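Local coordinates for protein translation initiation factor 4E (Ascaris suum, PDB 3M94) that binds the trimethylguanosine (m2,2,7G) cap of mRNA and probably recruits capped messages for translation initiation in this nematode, at residues L97-A102 with C116-N121; G77-V82 with Q147-K152; K27-F32 with W39-H44. One frame throughout, in Å; residues are numbered along the deposited sequence.

Interaction 1: residues L97-A102 with C116-N121; sequences LELLMA and CGAVVN. With M7M (N,N,7-trimethylguanosine 5'-(trihydrogen diphosphate)), chain C.
L99 and L100 of helix 88-104 meet A118 of strand 115-121 in a buried apolar contact, close to the centre of the chain, where a helix packs against an inner strand of the antiparallel sheet of the eIF4E fold. The CB of A118 is directed at the helix. L99 CD2 lies 3.7 Å and L99 CG 3.9 Å from A118 CB; CG anti to its own N (chi1 -177°) carries the branch to the sheet. L100 leaves the helix more obliquely, and its CD2 reaches A118 CB at a looser 4.4 Å. The small alanine lets the backbones come near, with the CA atoms of L100 and A118 7.2 Å apart.

V119 turns to the other face of the sheet. Two residues on, N121 belongs to the cap pocket: its ND2 donates to D56 OD1 and lies 3.4 Å from OBJ of M7M, an oxygen on the phosphate next to the ribose. One strand thus carries helix packing at A118 and, farther along, a residue of the cap pocket at N121. The helix contact itself is apolar, held by van der Waals contact and the burial of hydrophobic surface, so shape, not bond direction, sets its fit.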
loop_
_atom_site.group_PDB
_atom_site.type_symbol
_atom_site.label_atom_id
_atom_site.label_comp_id
_atom_site.label_asym_id
_atom_site.label_seq_id
_atom_site.Cartn_x
_atom_site.Cartn_y
_atom_site.Cartn_z
ATOM N N LEU A 97 6.228 -5.823 -1.644
ATOM C CA LEU A 97 5.711 -6.973 -2.389
ATOM C C LEU A 97 4.711 -7.801 -1.565
ATOM O O LEU A 97 3.652 -8.162 -2.081
ATOM C CB LEU A 97 6.845 -7.872 -2.912
ATOM C CG LEU A 97 6.411 -9.108 -3.732
ATOM C CD1 LEU A 97 5.456 -8.751 -4.931
ATOM C CD2 LEU A 97 7.630 -9.875 -4.238
ATOM N N GLU A 98 5.033 -8.099 -0.300
ATOM C CA GLU A 98 4.061 -8.777 0.578
ATOM C C GLU A 98 2.722 -8.024 0.669
ATOM O O GLU A 98 1.658 -8.640 0.644
ATOM C CB GLU A 98 4.615 -8.982 1.997
ATOM C CG GLU A 98 5.837 -9.912 2.101
ATOM C CD GLU A 98 5.575 -11.327 1.597
ATOM O OE1 GLU A 98 4.484 -11.864 1.842
ATOM O OE2 GLU A 98 6.469 -11.916 0.961
ATOM N N LEU A 99 2.774 -6.698 0.782
ATOM C CA LEU A 99 1.538 -5.918 0.836
ATOM C C LEU A 99 0.742 -6.008 -0.473
ATOM O O LEU A 99 -0.476 -6.156 -0.440
ATOM C CB LEU A 99 1.813 -4.460 1.224
ATOM C CG LEU A 99 0.603 -3.545 1.386
ATOM C CD1 LEU A 99 -0.446 -4.153 2.326
ATOM C CD2 LEU A 99 1.065 -2.184 1.915
ATOM N N LEU A 100 1.428 -5.944 -1.613
ATOM C CA LEU A 100 0.760 -6.072 -2.903
ATOM C C LEU A 100 0.078 -7.446 -3.048
ATOM O O LEU A 100 -1.074 -7.531 -3.488
ATOM C CB LEU A 100 1.747 -5.860 -4.059
ATOM C CG LEU A 100 2.406 -4.473 -4.193
ATOM C CD1 LEU A 100 3.174 -4.385 -5.472
ATOM C CD2 LEU A 100 1.423 -3.287 -4.079
ATOM N N MET A 101 0.788 -8.509 -2.699
ATOM C CA MET A 101 0.212 -9.860 -2.778
ATOM C C MET A 101 -0.994 -10.023 -1.841
ATOM O O MET A 101 -1.992 -10.648 -2.218
ATOM C CB MET A 101 1.266 -10.913 -2.476
ATOM C CG MET A 101 2.293 -11.027 -3.588
ATOM S SD MET A 101 3.348 -12.459 -3.409
ATOM C CE MET A 101 4.244 -12.053 -1.905
ATOM N N ALA A 102 -0.890 -9.449 -0.641
ATOM C CA ALA A 102 -1.981 -9.513 0.345
ATOM C C ALA A 102 -3.212 -8.792 -0.194
ATOM O O ALA A 102 -4.295 -9.325 -0.113
ATOM C CB ALA A 102 -1.551 -8.943 1.695
ATOM N N CYS A 116 -8.490 0.787 -0.113
ATOM C CA CYS A 116 -8.382 1.592 -1.318
ATOM C C CYS A 116 -7.130 1.247 -2.107
ATOM O O CYS A 116 -7.193 1.067 -3.323
ATOM C CB CYS A 116 -8.375 3.074 -0.975
ATOM S SG CYS A 116 -9.826 3.524 -0.070
ATOM N N GLY A 117 -5.992 1.174 -1.422
ATOM C CA GLY A 117 -4.762 0.769 -2.077
ATOM C C GLY A 117 -3.550 0.876 -1.187
ATOM O O GLY A 117 -3.669 1.212 -0.006
ATOM N N ALA A 118 -2.383 0.600 -1.758
ATOM C CA ALA A 118 -1.113 0.674 -1.024
ATOM C C ALA A 118 -0.177 1.746 -1.577
ATOM O O ALA A 118 -0.228 2.077 -2.769
ATOM C CB ALA A 118 -0.420 -0.663 -1.069
ATOM N N VAL A 119 0.710 2.244 -0.715
ATOM C CA VAL A 119 1.663 3.278 -1.099
ATOM C C VAL A 119 3.038 2.999 -0.505
ATOM O O VAL A 119 3.168 2.722 0.701
ATOM C CB VAL A 119 1.223 4.672 -0.578
ATOM C CG1 VAL A 119 2.196 5.784 -1.048
ATOM C CG2 VAL A 119 -0.201 4.984 -0.991
ATOM N N VAL A 120 4.067 3.087 -1.345
ATOM C CA VAL A 120 5.415 3.174 -0.830
ATOM C C VAL A 120 6.021 4.534 -1.183
ATOM O O VAL A 120 6.048 4.925 -2.355
ATOM C CB VAL A 120 6.311 1.976 -1.256
ATOM C CG1 VAL A 120 6.310 1.773 -2.774
ATOM C CG2 VAL A 120 7.757 2.144 -0.710
ATOM N N ASN A 121 6.473 5.257 -0.154
ATOM C CA ASN A 121 7.200 6.512 -0.327
ATOM C C ASN A 121 8.671 6.235 -0.051
ATOM O O ASN A 121 9.017 5.756 1.029
ATOM C CB ASN A 121 6.686 7.591 0.643
ATOM C CG ASN A 121 5.168 7.747 0.596
ATOM O OD1 ASN A 121 4.481 7.441 1.566
ATOM N ND2 ASN A 121 4.642 8.218 -0.539
HETATM O OAX M7M C . 6.692 14.418 3.818
HETATM O OAY M7M C . 7.754 12.220 3.445
HETATM P PAZ M7M C . 6.818 13.182 2.801
HETATM O OBA M7M C . 7.138 13.710 1.444
HETATM O OBB M7M C . -3.047 13.678 -2.284
HETATM C CBC M7M C . -0.871 12.300 -1.316
HETATM O OBD M7M C . 5.361 12.518 2.731
HETATM N NBE M7M C . -2.777 15.812 -2.895
HETATM C CBF M7M C . -2.309 14.664 -2.420
HETATM C CBG M7M C . -0.988 14.644 -2.080
HETATM N NBH M7M C . -0.323 13.634 -1.592
HETATM C CBI M7M C . 0.918 14.051 -1.412
HETATM O OBJ M7M C . 5.456 11.361 0.522
HETATM P PBK M7M C . 4.584 12.178 1.370
HETATM O OBL M7M C . 3.213 11.744 1.733
HETATM C CBM M7M C . -1.968 16.860 -3.024
HETATM N NBN M7M C . -0.675 16.843 -2.694
HETATM C CBO M7M C . -0.170 15.713 -2.212
HETATM N NBP M7M C . 1.008 15.314 -1.799
HETATM C CBQ M7M C . 2.218 16.132 -1.753
HETATM O OBR M7M C . 3.320 15.390 -1.267
HETATM C CBS M7M C . 3.625 15.709 0.080
HETATM C CBT M7M C . 3.474 14.473 0.938
HETATM O OBU M7M C . 4.552 13.607 0.690
HETATM N NBV M7M C . -2.518 17.961 -3.504
HETATM C CBW M7M C . -1.718 19.143 -3.678
HETATM C CBX M7M C . 1.957 17.217 -0.756
HETATM C CBY M7M C . 2.544 16.657 0.510
HETATM C CBZ M7M C . -3.921 17.948 -3.842
HETATM O OCA M7M C . 2.674 18.351 -1.208
HETATM O OCB M7M C . 3.095 17.662 1.344
#

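Interaction 2: residues G77-V82 with Q147-K152; sequences GRWLVV and QILKAK
L149 lays one methyl, CD2, against the base of the W79 side chain, 3.6 Å from W79 CB and 4.2 Å from W79 CG. The contact is at the root of the indole, which the methyl meets obliquely; the two side chains run past each other in opposite directions. L149 extends from helix 139-153 with its CG anti to N (chi1 173°), and this extension carries the methyl across to strand 77-83. The same CD2 also reaches CG2 of V81 at 4.3 Å, so a single leucine methyl bridges two residues on one face of the strand. L80, between them, points to the other face. The CA atoms of W79 and L149 are 8.6 Å apart, a spacing filled by these side chains.

The indole itself is held elsewhere. W79 NE1 donates to the carbonyl O of N142, earlier in the same helix, which satisfies the buried N-H and restrains the ring's rotation. The ring of Y163 meets it with planes at about 60°, and I181 and I183 pack beside it from strand 181-183. Y95 and I155 also touch V81, while L149 touches L99 of helix 88-104.

On the strand's other face the chemistry is polar as well as apolar: L80 CD1 sits 3.9 Å above the R78 guanidinium plane, toward its rim, and R78 NH2 forms a salt bridge with E164. On the helix, K150 NZ turns away from the strand to pair with D157 OD1. This is the alpha/beta layering of the eIF4E fold: helices packed across one side of a curved antiparallel sheet, with the cap-binding side opposite.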
loop_
_atom_site.group_PDB
_atom_site.type_symbol
_atom_site.label_atom_id
_atom_site.label_comp_id
_atom_site.label_asym_id
_atom_site.label_seq_id
_atom_site.Cartn_x
_atom_site.Cartn_y
_atom_site.Cartn_z
ATOM N N GLY A 77 -8.209 6.870 5.812
ATOM C CA GLY A 77 -6.947 6.993 6.518
ATOM C C GLY A 77 -6.007 5.917 6.052
ATOM O O GLY A 77 -6.260 5.263 5.035
ATOM N N ARG A 78 -4.923 5.733 6.794
ATOM C CA ARG A 78 -3.907 4.783 6.410
ATOM C C ARG A 78 -3.247 4.120 7.606
ATOM O O ARG A 78 -3.042 4.748 8.652
ATOM C CB ARG A 78 -2.835 5.470 5.557
ATOM C CG ARG A 78 -1.954 6.410 6.355
ATOM C CD ARG A 78 -0.915 7.083 5.501
ATOM N NE ARG A 78 -0.010 7.848 6.353
ATOM C CZ ARG A 78 0.979 8.612 5.911
ATOM N NH1 ARG A 78 1.200 8.737 4.615
ATOM N NH2 ARG A 78 1.743 9.269 6.774
ATOM N N TRP A 79 -2.931 2.840 7.450
ATOM C CA TRP A 79 -1.961 2.191 8.324
ATOM C C TRP A 79 -0.582 2.579 7.800
ATOM O O TRP A 79 -0.314 2.423 6.604
ATOM C CB TRP A 79 -2.130 0.680 8.278
ATOM C CG TRP A 79 -3.219 0.213 9.187
ATOM C CD1 TRP A 79 -4.463 -0.200 8.828
ATOM C CD2 TRP A 79 -3.168 0.156 10.615
ATOM N NE1 TRP A 79 -5.191 -0.534 9.945
ATOM C CE2 TRP A 79 -4.417 -0.313 11.059
ATOM C CE3 TRP A 79 -2.178 0.450 11.567
ATOM C CZ2 TRP A 79 -4.702 -0.501 12.409
ATOM C CZ3 TRP A 79 -2.468 0.265 12.905
ATOM C CH2 TRP A 79 -3.714 -0.206 13.312
ATOM N N LEU A 80 0.269 3.100 8.686
ATOM C CA LEU A 80 1.608 3.547 8.320
ATOM C C LEU A 80 2.681 2.633 8.909
ATOM O O LEU A 80 2.675 2.349 10.109
ATOM C CB LEU A 80 1.835 4.994 8.783
ATOM C CG LEU A 80 3.232 5.605 8.617
ATOM C CD1 LEU A 80 3.597 5.808 7.140
ATOM C CD2 LEU A 80 3.346 6.943 9.389
ATOM N N VAL A 81 3.583 2.163 8.049
ATOM C CA VAL A 81 4.742 1.379 8.479
ATOM C C VAL A 81 5.989 2.197 8.112
ATOM O O VAL A 81 6.242 2.434 6.930
ATOM C CB VAL A 81 4.847 0.027 7.728
ATOM C CG1 VAL A 81 5.938 -0.844 8.337
ATOM C CG2 VAL A 81 3.504 -0.719 7.688
ATOM N N VAL A 82 6.737 2.659 9.110
ATOM C CA VAL A 82 8.035 3.295 8.849
ATOM C C VAL A 82 9.112 2.223 8.706
ATOM O O VAL A 82 9.129 1.241 9.443
ATOM C CB VAL A 82 8.430 4.383 9.909
ATOM C CG1 VAL A 82 7.441 5.556 9.861
ATOM C CG2 VAL A 82 8.529 3.797 11.331
ATOM N N GLN A 147 -4.050 -5.750 11.962
ATOM C CA GLN A 147 -3.535 -6.989 12.536
ATOM C C GLN A 147 -3.053 -7.914 11.408
ATOM O O GLN A 147 -1.976 -8.491 11.499
ATOM C CB GLN A 147 -4.567 -7.665 13.463
ATOM C CG GLN A 147 -4.946 -6.819 14.702
ATOM C CD GLN A 147 -6.205 -7.320 15.457
ATOM O OE1 GLN A 147 -7.112 -7.924 14.876
ATOM N NE2 GLN A 147 -6.251 -7.059 16.757
ATOM N N ILE A 148 -3.839 -8.023 10.341
ATOM C CA ILE A 148 -3.459 -8.828 9.179
ATOM C C ILE A 148 -2.210 -8.251 8.488
ATOM O O ILE A 148 -1.319 -8.996 8.122
ATOM C CB ILE A 148 -4.632 -8.973 8.165
ATOM C CG1 ILE A 148 -5.771 -9.798 8.778
ATOM C CG2 ILE A 148 -4.160 -9.640 6.870
ATOM C CD1 ILE A 148 -7.126 -9.556 8.136
ATOM N N LEU A 149 -2.150 -6.934 8.316
ATOM C CA LEU A 149 -0.967 -6.285 7.715
ATOM C C LEU A 149 0.317 -6.623 8.497
ATOM O O LEU A 149 1.335 -7.023 7.924
ATOM C CB LEU A 149 -1.173 -4.768 7.681
ATOM C CG LEU A 149 -0.024 -3.845 7.262
ATOM C CD1 LEU A 149 0.282 -4.035 5.791
ATOM C CD2 LEU A 149 -0.408 -2.406 7.519
ATOM N N LYS A 150 0.237 -6.457 9.813
ATOM C CA LYS A 150 1.333 -6.736 10.724
ATOM C C LYS A 150 1.813 -8.173 10.538
ATOM O O LYS A 150 3.022 -8.427 10.464
ATOM C CB LYS A 150 0.868 -6.508 12.172
ATOM C CG LYS A 150 1.966 -6.642 13.203
ATOM C CD LYS A 150 1.435 -6.332 14.594
ATOM C CE LYS A 150 2.304 -6.936 15.677
ATOM N NZ LYS A 150 3.589 -6.208 15.849
ATOM N N ALA A 151 0.846 -9.095 10.452
ATOM C CA ALA A 151 1.116 -10.519 10.302
ATOM C C ALA A 151 1.771 -10.830 8.950
ATOM O O ALA A 151 2.830 -11.451 8.891
ATOM C CB ALA A 151 -0.187 -11.344 10.497
ATOM N N LYS A 152 1.148 -10.369 7.870
ATOM C CA LYS A 152 1.671 -10.562 6.515
ATOM C C LYS A 152 3.096 -10.058 6.374
ATOM O O LYS A 152 3.899 -10.664 5.681
ATOM C CB LYS A 152 0.786 -9.829 5.485
ATOM C CG LYS A 152 -0.593 -10.453 5.279
ATOM C CD LYS A 152 -0.515 -11.884 4.757
ATOM C CE LYS A 152 -1.897 -12.492 4.684
ATOM N NZ LYS A 152 -1.872 -13.756 3.883
#

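Interaction 3: residues K27-F32 with W39-H44; sequences KQVAVF and WSLYNH
L41 faces strand 26-34 with its two methyls spread over three residues, and the division between them defines the contact. CD1 meets the F32 ring at CD2, 3.5 Å away, where the leucine and phenylalanine side chains cross obliquely, the methyl coming neither squarely onto the face nor in at the edge. The same CD1 lies 3.8 Å from the CB of A30. The other methyl, L41 CD2, is also 3.8 Å from A30 CB, so the alanine sits beneath the fork of the leucine; farther along, L41 CD2 reaches V29 CG1 at 4.4 Å. F32 adopts a chi1 of 60°, with CG between its own N and carbonyl carbon, which holds the ring close against the leucine.

Adjacent residues V29 and A30 can both point at the helix because they form a classic beta bulge opposite L11 of strand 4-14. The bulge breaks the usual alternation; beyond it V31 turns away and F32 returns.

Farther along the chain H44 folds back. Its ND1 donates to the carbonyl O of S40 at 2.7 Å and 169°, almost straight, with the oxygen near the ring plane and the donor on a lone pair in the carbonyl plane. That bond holds the imidazole against the backbone of S40. W39 and N43 bond instead to the bound peptide, W39 through NE1 to the peptide backbone.

L41 also touches a crystal neighbour, and only F32 of the touching residues is buried. Between helix and strand the attraction is purely apolar, resting on how one leucine straddles an alanine; the directional bonds, that of H44 ND1 to S40 O among them, lie within each element or run to its other neighbours, not between the two segments.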
loop_
_atom_site.group_PDB
_atom_site.type_symbol
_atom_site.label_atom_id
_atom_site.label_comp_id
_atom_site.label_asym_id
_atom_site.label_seq_id
_atom_site.Cartn_x
_atom_site.Cartn_y
_atom_site.Cartn_z
ATOM N N LYS A 27 1.958 9.364 -12.618
ATOM C CA LYS A 27 1.548 8.647 -13.830
ATOM C C LYS A 27 1.001 7.254 -13.526
ATOM O O LYS A 27 1.557 6.512 -12.712
ATOM C CB LYS A 27 2.665 8.596 -14.883
ATOM C CG LYS A 27 3.478 7.297 -14.946
ATOM C CD LYS A 27 4.170 7.132 -16.302
ATOM N N GLN A 28 -0.101 6.923 -14.188
ATOM C CA GLN A 28 -0.672 5.584 -14.114
ATOM C C GLN A 28 0.141 4.693 -15.035
ATOM O O GLN A 28 0.264 4.976 -16.212
ATOM C CB GLN A 28 -2.150 5.569 -14.511
ATOM C CG GLN A 28 -2.718 4.144 -14.444
ATOM C CD GLN A 28 -4.186 4.092 -14.748
ATOM O OE1 GLN A 28 -5.020 4.597 -13.988
ATOM N NE2 GLN A 28 -4.520 3.482 -15.865
ATOM N N VAL A 29 0.746 3.651 -14.490
ATOM C CA VAL A 29 1.648 2.828 -15.290
ATOM C C VAL A 29 0.887 1.802 -16.122
ATOM O O VAL A 29 1.100 1.706 -17.333
ATOM C CB VAL A 29 2.744 2.149 -14.427
ATOM C CG1 VAL A 29 3.467 1.069 -15.227
ATOM C CG2 VAL A 29 3.757 3.206 -13.941
ATOM N N ALA A 30 0.025 1.037 -15.450
ATOM C CA ALA A 30 -0.807 0.023 -16.092
ATOM C C ALA A 30 -1.973 -0.335 -15.170
ATOM O O ALA A 30 -1.955 -0.001 -13.982
ATOM C CB ALA A 30 0.020 -1.209 -16.390
ATOM N N VAL A 31 -2.975 -1.001 -15.746
ATOM C CA VAL A 31 -4.121 -1.571 -15.046
ATOM C C VAL A 31 -4.085 -3.070 -15.356
ATOM O O VAL A 31 -3.817 -3.461 -16.488
ATOM C CB VAL A 31 -5.470 -0.995 -15.585
ATOM C CG1 VAL A 31 -6.683 -1.562 -14.807
ATOM C CG2 VAL A 31 -5.485 0.529 -15.537
ATOM N N PHE A 32 -4.333 -3.909 -14.356
ATOM C CA PHE A 32 -4.331 -5.344 -14.569
ATOM C C PHE A 32 -5.445 -5.999 -13.748
ATOM O O PHE A 32 -5.915 -5.429 -12.757
ATOM C CB PHE A 32 -2.956 -5.935 -14.210
ATOM C CG PHE A 32 -2.544 -5.704 -12.777
ATOM C CD1 PHE A 32 -2.913 -6.588 -11.772
ATOM C CD2 PHE A 32 -1.818 -4.579 -12.418
ATOM C CE1 PHE A 32 -2.542 -6.367 -10.454
ATOM C CE2 PHE A 32 -1.443 -4.356 -11.090
ATOM C CZ PHE A 32 -1.801 -5.249 -10.117
ATOM N N TRP A 39 2.362 -10.064 -12.286
ATOM C CA TRP A 39 3.774 -10.454 -12.303
ATOM C C TRP A 39 4.589 -9.867 -13.473
ATOM O O TRP A 39 5.736 -9.458 -13.269
ATOM C CB TRP A 39 3.937 -11.973 -12.223
ATOM C CG TRP A 39 3.638 -12.540 -10.857
ATOM C CD1 TRP A 39 2.716 -13.505 -10.555
ATOM C CD2 TRP A 39 4.265 -12.181 -9.608
ATOM N NE1 TRP A 39 2.719 -13.758 -9.209
ATOM C CE2 TRP A 39 3.662 -12.968 -8.602
ATOM C CE3 TRP A 39 5.273 -11.272 -9.247
ATOM C CZ2 TRP A 39 4.035 -12.880 -7.252
ATOM C CZ3 TRP A 39 5.637 -11.177 -7.900
ATOM C CH2 TRP A 39 5.022 -11.977 -6.926
ATOM N N SER A 40 4.003 -9.809 -14.678
ATOM C CA SER A 40 4.670 -9.202 -15.839
ATOM C C SER A 40 5.017 -7.751 -15.589
ATOM O O SER A 40 6.031 -7.254 -16.093
ATOM C CB SER A 40 3.804 -9.246 -17.102
ATOM O OG SER A 40 3.441 -10.572 -17.396
ATOM N N LEU A 41 4.154 -7.063 -14.847
ATOM C CA LEU A 41 4.436 -5.707 -14.420
ATOM C C LEU A 41 5.537 -5.705 -13.386
ATOM O O LEU A 41 6.574 -5.067 -13.551
ATOM C CB LEU A 41 3.197 -5.095 -13.781
ATOM C CG LEU A 41 2.258 -4.289 -14.641
ATOM C CD1 LEU A 41 1.279 -3.567 -13.707
ATOM C CD2 LEU A 41 3.082 -3.296 -15.471
ATOM N N TYR A 42 5.299 -6.424 -12.300
ATOM C CA TYR A 42 6.213 -6.377 -11.186
ATOM C C TYR A 42 7.637 -6.798 -11.548
ATOM O O TYR A 42 8.595 -6.178 -11.090
ATOM C CB TYR A 42 5.667 -7.152 -9.978
ATOM C CG TYR A 42 6.511 -6.905 -8.755
ATOM C CD1 TYR A 42 6.255 -5.820 -7.908
ATOM C CD2 TYR A 42 7.599 -7.728 -8.471
ATOM C CE1 TYR A 42 7.063 -5.584 -6.777
ATOM C CE2 TYR A 42 8.398 -7.510 -7.354
ATOM C CZ TYR A 42 8.127 -6.441 -6.518
ATOM O OH TYR A 42 8.932 -6.243 -5.420
ATOM N N ASN A 43 7.767 -7.823 -12.385
ATOM C CA ASN A 43 9.066 -8.349 -12.779
ATOM C C ASN A 43 9.938 -7.422 -13.633
ATOM O O ASN A 43 11.149 -7.621 -13.721
ATOM C CB ASN A 43 8.879 -9.657 -13.539
ATOM C CG ASN A 43 8.518 -10.807 -12.626
ATOM O OD1 ASN A 43 8.667 -10.711 -11.409
ATOM N ND2 ASN A 43 8.031 -11.895 -13.206
ATOM N N HIS A 44 9.314 -6.454 -14.305
ATOM C CA HIS A 44 10.040 -5.604 -15.235
ATOM C C HIS A 44 10.201 -4.160 -14.772
ATOM O O HIS A 44 10.963 -3.402 -15.382
ATOM C CB HIS A 44 9.378 -5.688 -16.610
ATOM C CG HIS A 44 9.484 -7.049 -17.216
ATOM N ND1 HIS A 44 8.468 -7.980 -17.140
ATOM C CD2 HIS A 44 10.512 -7.662 -17.852
ATOM C CE1 HIS A 44 8.860 -9.099 -17.728
ATOM N NE2 HIS A 44 10.091 -8.930 -18.173
#

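All three contacts set a helix against the same antiparallel sheet through apolar side chains, but at different depths. Interactions 1 and 2 are fully buried and share an interior: L99 CD1 of one meets L149 CD1 of the other at 3.5 Å, so helices 88-104 and 139-153 pack together as well as on the sheet. Interaction 3 lies at an outermost strand and is partly exposed; it joins interaction 1, where L97 touches both W39 and Y42, and M101 touches W39. Interactions 2 and 3 lie on opposite sides of the chain's centre and do not touch. Polar surroundings differ too: N121 takes interaction 1 to the cap pocket, while segments 97-102 and 39-44 both border the bound peptide.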